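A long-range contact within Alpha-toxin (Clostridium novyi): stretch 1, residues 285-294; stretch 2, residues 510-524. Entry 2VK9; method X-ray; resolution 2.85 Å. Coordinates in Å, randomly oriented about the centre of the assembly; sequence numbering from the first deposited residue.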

# COMPACT_ATOMS: atom_id res chain seq x y z
N LEU A 285 -0.16 -10.39 -6.38
CA LEU A 285 0.19 -11.52 -7.26
C LEU A 285 1.69 -11.91 -7.30
O LEU A 285 2.07 -12.92 -7.90
CB LEU A 285 -0.36 -11.30 -8.67
CG LEU A 285 -1.82 -11.70 -8.84
CD1 LEU A 285 -2.49 -10.95 -9.99
CD2 LEU A 285 -1.93 -13.21 -9.04
N ASP A 286 2.54 -11.11 -6.65
CA ASP A 286 3.96 -11.44 -6.51
C ASP A 286 4.24 -12.38 -5.36
O ASP A 286 5.31 -12.96 -5.28
CB ASP A 286 4.76 -10.17 -6.29
CG ASP A 286 4.79 -9.30 -7.51
OD1 ASP A 286 4.43 -9.81 -8.60
OD2 ASP A 286 5.18 -8.12 -7.37
N PHE A 287 3.29 -12.52 -4.44
CA PHE A 287 3.47 -13.38 -3.29
C PHE A 287 2.88 -14.74 -3.58
O PHE A 287 2.11 -14.90 -4.52
CB PHE A 287 2.82 -12.77 -2.05
CG PHE A 287 3.53 -11.56 -1.51
CD1 PHE A 287 4.55 -10.93 -2.23
CD2 PHE A 287 3.16 -11.03 -0.28
CE1 PHE A 287 5.20 -9.80 -1.71
CE2 PHE A 287 3.80 -9.90 0.24
CZ PHE A 287 4.82 -9.29 -0.48
N LEU A 288 3.27 -15.72 -2.78
CA LEU A 288 2.81 -17.08 -2.94
C LEU A 288 2.42 -17.56 -1.58
O LEU A 288 2.76 -16.92 -0.59
CB LEU A 288 3.94 -17.94 -3.51
CG LEU A 288 4.18 -17.79 -5.02
CD1 LEU A 288 5.50 -18.41 -5.42
CD2 LEU A 288 3.05 -18.41 -5.81
N PRO A 289 1.66 -18.67 -1.51
CA PRO A 289 1.36 -19.26 -0.21
C PRO A 289 2.60 -19.48 0.64
O PRO A 289 3.69 -19.70 0.10
CB PRO A 289 0.70 -20.59 -0.56
CG PRO A 289 0.78 -20.73 -2.02
CD PRO A 289 1.00 -19.39 -2.60
N GLY A 290 2.44 -19.42 1.96
CA GLY A 290 3.55 -19.55 2.90
C GLY A 290 4.26 -20.88 2.84
O GLY A 290 3.63 -21.93 2.79
N VAL A 291 5.59 -20.83 2.83
CA VAL A 291 6.42 -22.03 2.83
C VAL A 291 6.97 -22.32 4.22
O VAL A 291 7.34 -21.40 4.96
CB VAL A 291 7.59 -21.98 1.80
CG1 VAL A 291 7.09 -21.65 0.40
CG2 VAL A 291 8.63 -20.98 2.22
N ASN A 292 7.01 -23.60 4.56
CA ASN A 292 7.52 -24.05 5.85
C ASN A 292 9.06 -24.04 5.90
O ASN A 292 9.69 -25.09 5.88
CB ASN A 292 7.00 -25.46 6.10
CG ASN A 292 6.91 -25.79 7.56
OD1 ASN A 292 7.76 -25.40 8.36
ND2 ASN A 292 5.86 -26.52 7.92
N LEU A 293 9.65 -22.85 5.98
CA LEU A 293 11.11 -22.70 5.96
C LEU A 293 11.85 -23.33 7.15
O LEU A 293 13.02 -23.69 7.03
CB LEU A 293 11.52 -21.23 5.82
CG LEU A 293 11.35 -20.59 4.44
CD1 LEU A 293 11.68 -19.10 4.49
CD2 LEU A 293 12.18 -21.29 3.36
N SER A 294 11.16 -23.47 8.29
CA SER A 294 11.73 -24.13 9.47
C SER A 294 12.37 -25.48 9.15
O SER A 294 13.50 -25.74 9.56
CB SER A 294 10.68 -24.31 10.56
OG SER A 294 10.61 -23.16 11.37
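Stretch 2 (510-524) NNLYFSKTHDEFKSS

How does the backbone of stretch 2 run against stretch 1? Stretch 1 is extended from Phe 287 to Val 291, and stretch 2 passes it antiparallel in a single beta bridge between Leu 288 and Phe 514, their CA atoms 5.0 Å apart. Two nearly straight hydrogen bonds close the pair: Leu 288 N gives to Phe 514 O at 2.9 Å, and Phe 514 N gives to Leu 288 O at 2.7 Å. Beyond the bridge, stretch 2 turns through Ser 515 and Lys 516 and enters a helix at His 518.

Why can the chains come so close beside the bridge? Gly 290 CA lies 4.0 Å from Tyr 513 CA and 3.6 Å from Asn 511 O. A CB on Gly 290 would stand about 2.1 Å from Asn 511 O, a clash, so the approach requires glycine's bare CA.

Where do the aromatic side chains settle? Phe 514, in the t rotamer, points toward stretch 1 and is the residue most covered in the contact; Val 291 CG1 sits over one face of its ring, 4.1 Å from the centroid. Phe 287 receives Ser 515 CB over one face, 3.8 Å from its centroid, while Glu 520 CG approaches its edge, 3.5 Å from Phe 287 CE1. Its ring is nearly parallel to that of Tyr 513 but slid aside, so the two barely overlap.

What fastens the helix? Thr 517 OG1 donates to Asp 286 O at 2.5 Å and, as N-cap, accepts a weak bond from Glu 520 N at 3.3 Å, tying the helix start to stretch 1. Further along, Ser 523 OG donates to Asp 286 OD2 at 3.1 Å. Water 1 lies within hydrogen-bonding reach of Leu 285 O (3.0 Å) and Asp 519 OD2 (2.9 Å), bridging the stretches.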

# COMPACT_ATOMS: atom_id res chain seq x y z
N ASN A 510 4.31 -14.69 9.19
CA ASN A 510 5.10 -15.15 8.03
C ASN A 510 4.66 -16.47 7.41
O ASN A 510 4.96 -16.75 6.26
CB ASN A 510 6.59 -15.19 8.37
CG ASN A 510 7.28 -13.88 8.06
OD1 ASN A 510 6.91 -13.18 7.10
ND2 ASN A 510 8.30 -13.54 8.85
N ASN A 511 3.95 -17.27 8.19
CA ASN A 511 3.39 -18.51 7.69
C ASN A 511 2.26 -18.30 6.69
O ASN A 511 1.84 -19.23 6.01
CB ASN A 511 2.87 -19.34 8.86
CG ASN A 511 3.95 -19.64 9.88
OD1 ASN A 511 5.11 -19.84 9.53
ND2 ASN A 511 3.56 -19.65 11.15
N LEU A 512 1.76 -17.07 6.61
CA LEU A 512 0.59 -16.73 5.82
C LEU A 512 0.92 -16.37 4.37
O LEU A 512 0.06 -16.44 3.50
CB LEU A 512 -0.15 -15.57 6.48
CG LEU A 512 -1.43 -15.76 7.31
CD1 LEU A 512 -1.65 -17.17 7.85
CD2 LEU A 512 -1.45 -14.73 8.44
N TYR A 513 2.17 -16.00 4.11
CA TYR A 513 2.58 -15.64 2.76
C TYR A 513 4.08 -15.84 2.58
O TYR A 513 4.85 -15.76 3.54
CB TYR A 513 2.21 -14.18 2.44
CG TYR A 513 3.03 -13.20 3.24
CD1 TYR A 513 2.65 -12.87 4.54
CD2 TYR A 513 4.19 -12.63 2.72
CE1 TYR A 513 3.40 -12.00 5.30
CE2 TYR A 513 4.95 -11.75 3.48
CZ TYR A 513 4.55 -11.44 4.77
OH TYR A 513 5.27 -10.57 5.54
N PHE A 514 4.47 -16.09 1.33
CA PHE A 514 5.87 -16.17 0.94
C PHE A 514 6.16 -15.03 -0.02
O PHE A 514 5.45 -14.86 -1.01
CB PHE A 514 6.13 -17.53 0.29
CG PHE A 514 7.57 -17.77 -0.07
CD1 PHE A 514 8.57 -17.72 0.90
CD2 PHE A 514 7.92 -18.08 -1.37
CE1 PHE A 514 9.90 -17.96 0.57
CE2 PHE A 514 9.24 -18.32 -1.72
CZ PHE A 514 10.23 -18.26 -0.74
N SER A 515 7.19 -14.24 0.27
CA SER A 515 7.52 -13.04 -0.52
C SER A 515 8.85 -13.13 -1.28
O SER A 515 9.23 -12.19 -1.99
CB SER A 515 7.49 -11.79 0.38
OG SER A 515 8.46 -11.88 1.40
N LYS A 516 9.56 -14.24 -1.14
CA LYS A 516 10.86 -14.38 -1.80
C LYS A 516 10.70 -15.08 -3.15
O LYS A 516 11.17 -16.20 -3.36
CB LYS A 516 11.86 -15.11 -0.89
CG LYS A 516 11.91 -14.64 0.57
CD LYS A 516 12.06 -13.12 0.70
CE LYS A 516 12.46 -12.70 2.12
NZ LYS A 516 11.92 -13.57 3.19
N THR A 517 10.01 -14.40 -4.05
CA THR A 517 9.64 -15.00 -5.33
C THR A 517 10.30 -14.22 -6.45
O THR A 517 10.65 -13.05 -6.27
CB THR A 517 8.13 -14.97 -5.54
OG1 THR A 517 7.70 -13.61 -5.62
CG2 THR A 517 7.42 -15.64 -4.38
N HIS A 518 10.46 -14.86 -7.60
CA HIS A 518 11.08 -14.22 -8.75
C HIS A 518 10.43 -12.90 -9.12
O HIS A 518 11.12 -11.90 -9.28
CB HIS A 518 11.09 -15.17 -9.95
CG HIS A 518 11.85 -16.43 -9.71
ND1 HIS A 518 11.76 -17.51 -10.56
CD2 HIS A 518 12.69 -16.79 -8.71
CE1 HIS A 518 12.53 -18.48 -10.10
NE2 HIS A 518 13.10 -18.07 -8.97
N ASP A 519 9.11 -12.89 -9.24
CA ASP A 519 8.39 -11.69 -9.63
C ASP A 519 8.50 -10.59 -8.56
O ASP A 519 8.37 -9.42 -8.88
CB ASP A 519 6.92 -12.00 -9.96
CG ASP A 519 6.74 -12.61 -11.35
OD1 ASP A 519 7.59 -13.42 -11.78
OD2 ASP A 519 5.73 -12.28 -12.02
N GLU A 520 8.74 -10.97 -7.32
CA GLU A 520 8.90 -9.99 -6.26
C GLU A 520 10.27 -9.30 -6.31
O GLU A 520 10.37 -8.10 -6.06
CB GLU A 520 8.72 -10.62 -4.89
CG GLU A 520 7.79 -9.83 -3.99
CD GLU A 520 8.32 -8.46 -3.60
OE1 GLU A 520 7.71 -7.44 -3.98
OE2 GLU A 520 9.34 -8.42 -2.88
N PHE A 521 11.30 -10.08 -6.62
CA PHE A 521 12.64 -9.54 -6.79
C PHE A 521 12.72 -8.67 -8.02
O PHE A 521 13.51 -7.73 -8.07
CB PHE A 521 13.68 -10.66 -6.86
CG PHE A 521 13.83 -11.42 -5.58
CD1 PHE A 521 13.93 -12.80 -5.59
CD2 PHE A 521 13.85 -10.76 -4.36
CE1 PHE A 521 14.07 -13.51 -4.40
CE2 PHE A 521 13.98 -11.46 -3.17
CZ PHE A 521 14.09 -12.84 -3.19
N LYS A 522 11.90 -8.97 -9.02
CA LYS A 522 11.86 -8.17 -10.23
C LYS A 522 11.21 -6.82 -9.97
O LYS A 522 11.56 -5.82 -10.59
CB LYS A 522 11.18 -8.93 -11.37
CG LYS A 522 11.68 -8.50 -12.73
CD LYS A 522 11.32 -9.49 -13.83
CE LYS A 522 11.84 -8.99 -15.19
NZ LYS A 522 11.37 -9.84 -16.33
N SER A 523 10.26 -6.79 -9.03
CA SER A 523 9.61 -5.55 -8.61
C SER A 523 10.51 -4.63 -7.79
O SER A 523 10.25 -3.42 -7.71
CB SER A 523 8.33 -5.85 -7.81
OG SER A 523 7.27 -6.22 -8.67
N SER A 524 11.55 -5.18 -7.17
CA SER A 524 12.49 -4.40 -6.36
C SER A 524 13.39 -3.45 -7.16
O SER A 524 14.16 -2.68 -6.58
CB SER A 524 13.35 -5.32 -5.48
OG SER A 524 12.70 -5.59 -4.25
O HOH W 1 3.24 -12.28 -10.56